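16S rRNA methylase (Uncultured bacterium, PDB 7JLZ) probably methylates N1 of adenine 1408 in 16S rRNA of the 30S ribosomal subunit, a modification associated with aminoglycoside resistance. Local coordinates at residues Y38-K41 with N42-N46; E62-S65 with R66-Q69. All blocks are in the same frame, centred on the assembly; numbering follows the deposited sequence.

Contact 1: residues Y38-K41 with N42-N46; sequences YVYK and NAKEN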
ATOM      1  N   TYR A  38       3.375   8.129  -4.068  1.00 25.03           N
ATOM      2  CA  TYR A  38       3.866   7.707  -2.759  1.00 24.51           C
ATOM      3  C   TYR A  38       5.162   6.920  -2.882  1.00 23.34           C
ATOM      4  O   TYR A  38       6.086   7.087  -2.073  1.00 26.36           O
ATOM      5  CB  TYR A  38       2.790   6.864  -2.080  1.00 25.26           C
ATOM      6  CG  TYR A  38       3.031   6.506  -0.621  1.00 26.78           C
ATOM      7  CD1 TYR A  38       2.708   7.406   0.382  1.00 32.38           C
ATOM      8  CD2 TYR A  38       3.525   5.264  -0.253  1.00 33.51           C
ATOM      9  CE1 TYR A  38       2.888   7.107   1.699  1.00 37.69           C
ATOM     10  CE2 TYR A  38       3.714   4.944   1.086  1.00 35.00           C
ATOM     11  CZ  TYR A  38       3.392   5.877   2.056  1.00 34.62           C
ATOM     12  OH  TYR A  38       3.567   5.589   3.385  1.00 42.73           O
ATOM     13  N   VAL A  39       5.243   6.067  -3.901  1.00 24.84           N
ATOM     14  CA  VAL A  39       6.444   5.259  -4.112  1.00 24.18           C
ATOM     15  C   VAL A  39       7.632   6.160  -4.425  1.00 29.01           C
ATOM     16  O   VAL A  39       8.703   6.051  -3.812  1.00 29.18           O
ATOM     17  CB  VAL A  39       6.196   4.248  -5.241  1.00 23.72           C
ATOM     18  CG1 VAL A  39       7.506   3.517  -5.589  1.00 27.56           C
ATOM     19  CG2 VAL A  39       5.102   3.253  -4.815  1.00 26.17           C
ATOM     20  N   TYR A  40       7.445   7.078  -5.376  1.00 27.37           N
ATOM     21  CA  TYR A  40       8.501   8.006  -5.776  1.00 27.58           C
ATOM     22  C   TYR A  40       8.955   8.880  -4.610  1.00 29.18           C
ATOM     23  O   TYR A  40      10.156   9.024  -4.352  1.00 30.10           O
ATOM     24  CB  TYR A  40       7.975   8.866  -6.926  1.00 31.22           C
ATOM     25  CG  TYR A  40       8.771  10.108  -7.273  1.00 32.32           C
ATOM     26  CD1 TYR A  40       9.831  10.056  -8.167  1.00 35.03           C
ATOM     27  CD2 TYR A  40       8.409  11.352  -6.762  1.00 30.62           C
ATOM     28  CE1 TYR A  40      10.539  11.214  -8.505  1.00 31.64           C
ATOM     29  CE2 TYR A  40       9.104  12.500  -7.101  1.00 35.25           C
ATOM     30  CZ  TYR A  40      10.165  12.423  -7.972  1.00 36.81           C
ATOM     31  OH  TYR A  40      10.857  13.566  -8.310  1.00 40.41           O
ATOM     32  N   LYS A  41       8.004   9.495  -3.909  1.00 28.24           N
ATOM     33  CA  LYS A  41       8.365  10.401  -2.831  1.00 31.32           C
ATOM     34  C   LYS A  41       9.114   9.669  -1.728  1.00 34.38           C
ATOM     35  O   LYS A  41      10.127  10.162  -1.219  1.00 37.27           O
ATOM     36  CB  LYS A  41       7.107  11.076  -2.292  1.00 35.63           C
ATOM     37  CG  LYS A  41       6.447  12.012  -3.298  1.00 31.55           C
ATOM     38  CD  LYS A  41       7.242  13.309  -3.472  1.00 36.47           C
ATOM     39  CE  LYS A  41       6.507  14.330  -4.345  1.00 40.03           C
ATOM     40  NZ  LYS A  41       7.220  15.654  -4.401  1.00 39.87           N
ATOM     41  N   ASN A  42       8.655   8.469  -1.367  1.00 30.05           N
ATOM     42  CA  ASN A  42       9.306   7.757  -0.276  1.00 31.53           C
ATOM     43  C   ASN A  42      10.658   7.195  -0.701  1.00 29.57           C
ATOM     44  O   ASN A  42      11.618   7.236   0.082  1.00 32.87           O
ATOM     45  CB  ASN A  42       8.375   6.673   0.268  1.00 31.85           C
ATOM     46  CG  ASN A  42       7.408   7.229   1.302  1.00 40.11           C
ATOM     47  OD1 ASN A  42       6.221   7.388   1.041  1.00 37.59           O
ATOM     48  ND2 ASN A  42       7.928   7.549   2.480  1.00 43.13           N
ATOM     49  N   ALA A  43      10.773   6.721  -1.946  1.00 28.77           N
ATOM     50  CA  ALA A  43      12.067   6.260  -2.450  1.00 31.01           C
ATOM     51  C   ALA A  43      13.122   7.361  -2.396  1.00 33.78           C
ATOM     52  O   ALA A  43      14.261   7.128  -1.976  1.00 34.60           O
ATOM     53  CB  ALA A  43      11.918   5.737  -3.878  1.00 30.93           C
ATOM     54  N   LYS A  44      12.758   8.575  -2.822  1.00 31.99           N
ATOM     55  CA  LYS A  44      13.706   9.689  -2.776  1.00 31.07           C
ATOM     56  C   LYS A  44      14.186   9.967  -1.361  1.00 37.10           C
ATOM     57  O   LYS A  44      15.321  10.408  -1.170  1.00 48.67           O
ATOM     58  CB  LYS A  44      13.066  10.947  -3.358  1.00 40.92           C
ATOM     59  CG  LYS A  44      12.981  10.974  -4.866  1.00 45.19           C
ATOM     60  CD  LYS A  44      12.155  12.170  -5.304  1.00 50.90           C
ATOM     61  CE  LYS A  44      12.794  13.472  -4.884  1.00 55.63           C
ATOM     62  NZ  LYS A  44      13.847  13.889  -5.847  1.00 59.06           N
ATOM     63  N   GLU A  45      13.336   9.734  -0.363  1.00 39.86           N
ATOM     64  CA  GLU A  45      13.651  10.051   1.021  1.00 46.74           C
ATOM     65  C   GLU A  45      14.379   8.933   1.755  1.00 47.19           C
ATOM     66  O   GLU A  45      14.994   9.199   2.794  1.00 48.65           O
ATOM     67  CB  GLU A  45      12.364  10.389   1.778  1.00 49.31           C
ATOM     68  CG  GLU A  45      11.701  11.659   1.295  1.00 59.52           C
ATOM     69  CD  GLU A  45      12.626  12.858   1.395  1.00 70.83           C
ATOM     70  OE1 GLU A  45      13.012  13.411   0.341  1.00 75.01           O
ATOM     71  OE2 GLU A  45      12.980  13.238   2.530  1.00 75.01           O
ATOM     72  N   ASN A  46      14.321   7.696   1.256  1.00 44.91           N
ATOM     73  CA  ASN A  46      14.920   6.543   1.944  1.00 46.09           C
ATOM     74  C   ASN A  46      15.639   5.688   0.902  1.00 40.80           C
ATOM     75  O   ASN A  46      15.071   4.727   0.377  1.00 39.40           O
ATOM     76  CB  ASN A  46      13.868   5.735   2.695  1.00 50.79           C
ATOM     77  CG  ASN A  46      12.998   6.590   3.594  1.00 56.65           C
ATOM     78  OD1 ASN A  46      13.320   6.806   4.765  1.00 55.93           O
ATOM     79  ND2 ASN A  46      11.881   7.075   3.054  1.00 52.27           N
TER
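Y40 and K44 meet one turn apart on helix 37-45, the crossover helix of a beta-alpha-beta unit between strands 26-31 and 49-55 in the Rossmann-like methyltransferase fold. The lysine runs alongside the tyrosine in the same direction and lays its CD over one ring face. This CH-pi contact puts K44 CD 3.7 Å from the Y40 ring centroid and 25° off the ring normal, so the methylene sits toward the rim, with Y40 CZ as its nearest carbon at 3.3 Å. The K44 chain is bent at chi3 and chi4, so that past CD it comes off the face and its end lies beside the Y40 hydroxyl, which is hydrogen-bonded to E71.

The tight side of the helix is the one turned to the sheet. V39 and A43 are buried there against F51 and A76, and their turn is closed by A43 N donating to V39 O at 2.9 Å. Y38, its CG anti to the backbone N (chi1 -171°), carries its ring toward E28 and D30; the end of the N42 side-chain amide points onto one face of that ring, the two planes 58° apart.

Toward solvent the grip slackens. K41 and E45 share a weak backbone bond, E45 N to K41 O at 3.3 Å, and CG of the exposed E45 lies against K41 O. The helix ends at E45, and N46 already has extended backbone angles. There the side chain turns back on the final turn, and N46 ND2 donates to N42 O at 3.0 Å.

Contact 2: residues E62-S65 with R66-Q69; sequences ENYS and RKSQ. With SO4 (sulfate ion), chain B.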
ATOM      1  N   GLU A  62       2.413   5.246 -15.347  1.00 27.60           N
ATOM      2  CA  GLU A  62       3.252   5.745 -16.437  1.00 26.74           C
ATOM      3  C   GLU A  62       4.075   6.968 -16.020  1.00 30.63           C
ATOM      4  O   GLU A  62       5.292   7.010 -16.228  1.00 34.00           O
ATOM      5  CB  GLU A  62       2.370   6.076 -17.645  1.00 33.41           C
ATOM      6  CG  GLU A  62       3.042   6.958 -18.680  1.00 40.94           C
ATOM      7  CD  GLU A  62       2.153   7.260 -19.877  1.00 48.68           C
ATOM      8  OE1 GLU A  62       1.119   6.580 -20.046  1.00 48.94           O
ATOM      9  OE2 GLU A  62       2.493   8.184 -20.648  1.00 48.91           O
ATOM     10  N   ASN A  63       3.430   7.977 -15.425  1.00 30.11           N
ATOM     11  CA  ASN A  63       4.116   9.242 -15.137  1.00 30.54           C
ATOM     12  C   ASN A  63       5.236   9.056 -14.110  1.00 33.62           C
ATOM     13  O   ASN A  63       6.384   9.444 -14.355  1.00 33.52           O
ATOM     14  CB  ASN A  63       3.104  10.285 -14.647  1.00 35.61           C
ATOM     15  CG  ASN A  63       3.763  11.603 -14.233  1.00 46.85           C
ATOM     16  OD1 ASN A  63       4.751  12.034 -14.829  1.00 52.70           O
ATOM     17  ND2 ASN A  63       3.208  12.248 -13.213  1.00 49.91           N
ATOM     18  N   TYR A  64       4.926   8.461 -12.951  1.00 29.52           N
ATOM     19  CA  TYR A  64       5.935   8.361 -11.896  1.00 27.13           C
ATOM     20  C   TYR A  64       6.978   7.288 -12.179  1.00 27.31           C
ATOM     21  O   TYR A  64       8.114   7.414 -11.709  1.00 29.37           O
ATOM     22  CB  TYR A  64       5.280   8.135 -10.524  1.00 27.25           C
ATOM     23  CG  TYR A  64       4.932   9.480  -9.907  1.00 28.26           C
ATOM     24  CD1 TYR A  64       5.930  10.296  -9.370  1.00 28.15           C
ATOM     25  CD2 TYR A  64       3.634   9.962  -9.924  1.00 27.61           C
ATOM     26  CE1 TYR A  64       5.636  11.557  -8.839  1.00 29.03           C
ATOM     27  CE2 TYR A  64       3.322  11.233  -9.396  1.00 27.84           C
ATOM     28  CZ  TYR A  64       4.330  12.013  -8.848  1.00 30.29           C
ATOM     29  OH  TYR A  64       4.035  13.266  -8.331  1.00 34.35           O
ATOM     30  N   SER A  65       6.643   6.238 -12.930  1.00 27.97           N
ATOM     31  CA  SER A  65       7.695   5.290 -13.294  1.00 30.17           C
ATOM     32  C   SER A  65       8.684   5.930 -14.257  1.00 32.44           C
ATOM     33  O   SER A  65       9.887   5.646 -14.201  1.00 33.10           O
ATOM     34  CB  SER A  65       7.100   4.012 -13.896  1.00 30.83           C
ATOM     35  OG  SER A  65       6.271   4.293 -15.013  1.00 31.24           O
ATOM     36  N   ARG A  66       8.194   6.800 -15.148  1.00 29.67           N
ATOM     37  CA  ARG A  66       9.085   7.519 -16.053  1.00 29.11           C
ATOM     38  C   ARG A  66       9.924   8.535 -15.285  1.00 31.89           C
ATOM     39  O   ARG A  66      11.136   8.638 -15.504  1.00 37.88           O
ATOM     40  CB  ARG A  66       8.272   8.194 -17.157  1.00 32.15           C
ATOM     41  CG  ARG A  66       9.108   8.994 -18.138  1.00 36.44           C
ATOM     42  CD  ARG A  66       8.243   9.910 -18.999  1.00 44.62           C
ATOM     43  NE  ARG A  66       7.270   9.168 -19.799  1.00 48.67           N
ATOM     44  CZ  ARG A  66       5.951   9.254 -19.650  1.00 47.34           C
ATOM     45  NH1 ARG A  66       5.425  10.056 -18.730  1.00 42.52           N
ATOM     46  NH2 ARG A  66       5.155   8.547 -20.443  1.00 49.98           N
ATOM     47  N   LYS A  67       9.295   9.293 -14.380  1.00 34.00           N
ATOM     48  CA  LYS A  67      10.042  10.226 -13.535  1.00 37.30           C
ATOM     49  C   LYS A  67      11.136   9.509 -12.760  1.00 36.76           C
ATOM     50  O   LYS A  67      12.273   9.985 -12.681  1.00 41.86           O
ATOM     51  CB  LYS A  67       9.108  10.937 -12.553  1.00 36.81           C
ATOM     52  CG  LYS A  67       8.462  12.191 -13.071  1.00 42.67           C
ATOM     53  CD  LYS A  67       7.606  12.860 -11.995  1.00 44.14           C
ATOM     54  CE  LYS A  67       8.446  13.387 -10.844  1.00 47.83           C
ATOM     55  NZ  LYS A  67       9.141  14.674 -11.155  1.00 51.04           N
ATOM     56  N   SER A  68      10.792   8.374 -12.147  1.00 36.28           N
ATOM     57  CA  SER A  68      11.756   7.634 -11.343  1.00 37.77           C
ATOM     58  C   SER A  68      12.938   7.176 -12.186  1.00 39.73           C
ATOM     59  O   SER A  68      14.089   7.234 -11.743  1.00 39.97           O
ATOM     60  CB  SER A  68      11.069   6.434 -10.684  1.00 34.75           C
ATOM     61  OG  SER A  68       9.978   6.870  -9.897  1.00 35.19           O
ATOM     62  N   GLN A  69      12.670   6.715 -13.406  1.00 40.02           N
ATOM     63  CA  GLN A  69      13.753   6.236 -14.252  1.00 44.35           C
ATOM     64  C   GLN A  69      14.615   7.394 -14.730  1.00 47.70           C
ATOM     65  O   GLN A  69      15.848   7.308 -14.714  1.00 48.28           O
ATOM     66  CB  GLN A  69      13.188   5.456 -15.433  1.00 47.31           C
ATOM     67  CG  GLN A  69      14.247   4.865 -16.331  1.00 59.42           C
ATOM     68  CD  GLN A  69      13.952   5.108 -17.792  1.00 65.52           C
ATOM     69  OE1 GLN A  69      13.848   6.255 -18.231  1.00 69.44           O
ATOM     70  NE2 GLN A  69      13.804   4.030 -18.555  1.00 65.34           N
TER
HETATM   71  S   SO4 B 401       7.970   6.850 -22.569  1.00 82.63           S
HETATM   72  O1  SO4 B 401       6.719   7.551 -22.494  1.00 83.50           O
HETATM   73  O2  SO4 B 401       8.944   7.515 -21.746  1.00 83.91           O
HETATM   74  O3  SO4 B 401       8.429   6.832 -23.933  1.00 83.71           O
HETATM   75  O4  SO4 B 401       7.792   5.500 -22.106  1.00 74.47           O
HETATM   76  O   HOH W   1       6.870  11.630 -16.570  1.00 44.87           O
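A sulfate-binding site on the outer side of helix 58-70, the crossover helix between strands 49-55 and 76-80 of the Rossmann-like sheet, is built around the i to i+4 salt bridge of E62 and R66. The two side chains run alongside each other, and R66 NH2 donates to E62 OE2 at 2.7 Å. The carboxylate oxygen lies in the guanidinium plane but is met on its anti side, the two planes being nearly perpendicular at 82°.

A bend at chi3 (-61°) turns the R66 head so that its NE and NH2 edge takes the sulfate, probably acquired from the crystallisation liquor. R66 NH2 reaches sulfate O1 at 2.8 Å and R66 NE reaches O2 at 3.1 Å; K7 N also binds the ion. A water links R66 NH1 to N63 OD1, so partners around the guanidinium edge should restrict its rotation.

Next to the exposed arginine, K67 packs its CD and CE beside the Y64 ring, and its amine forms salt bridges with E71 and a second sulfate ion. On the buried side, Y64 O accepts twice from S68, the N and OG donors approaching from opposite faces of the carbonyl plane, with S68 OG at 2.7 Å.

Both contacts are local ones, between successive turns of neighbouring crossover helices, 37-45 and 58-70, which flank the sheet in successive beta-alpha-beta units sharing strand 49-55. Contact 1 lies deeper, its centre about 13 Å from that of the chain, against about 18 Å for contact 2, and draws more on aromatic and aliphatic packing; contact 2, farther out, relies more on charge, water and a bound anion. The helices touch where the two meet: Y40 CD2 comes 3.5 Å from Y64 CE1, the ring planes about 50° apart. Y40 also packs against K67 and S68, and E71 is an acid shared by both contacts.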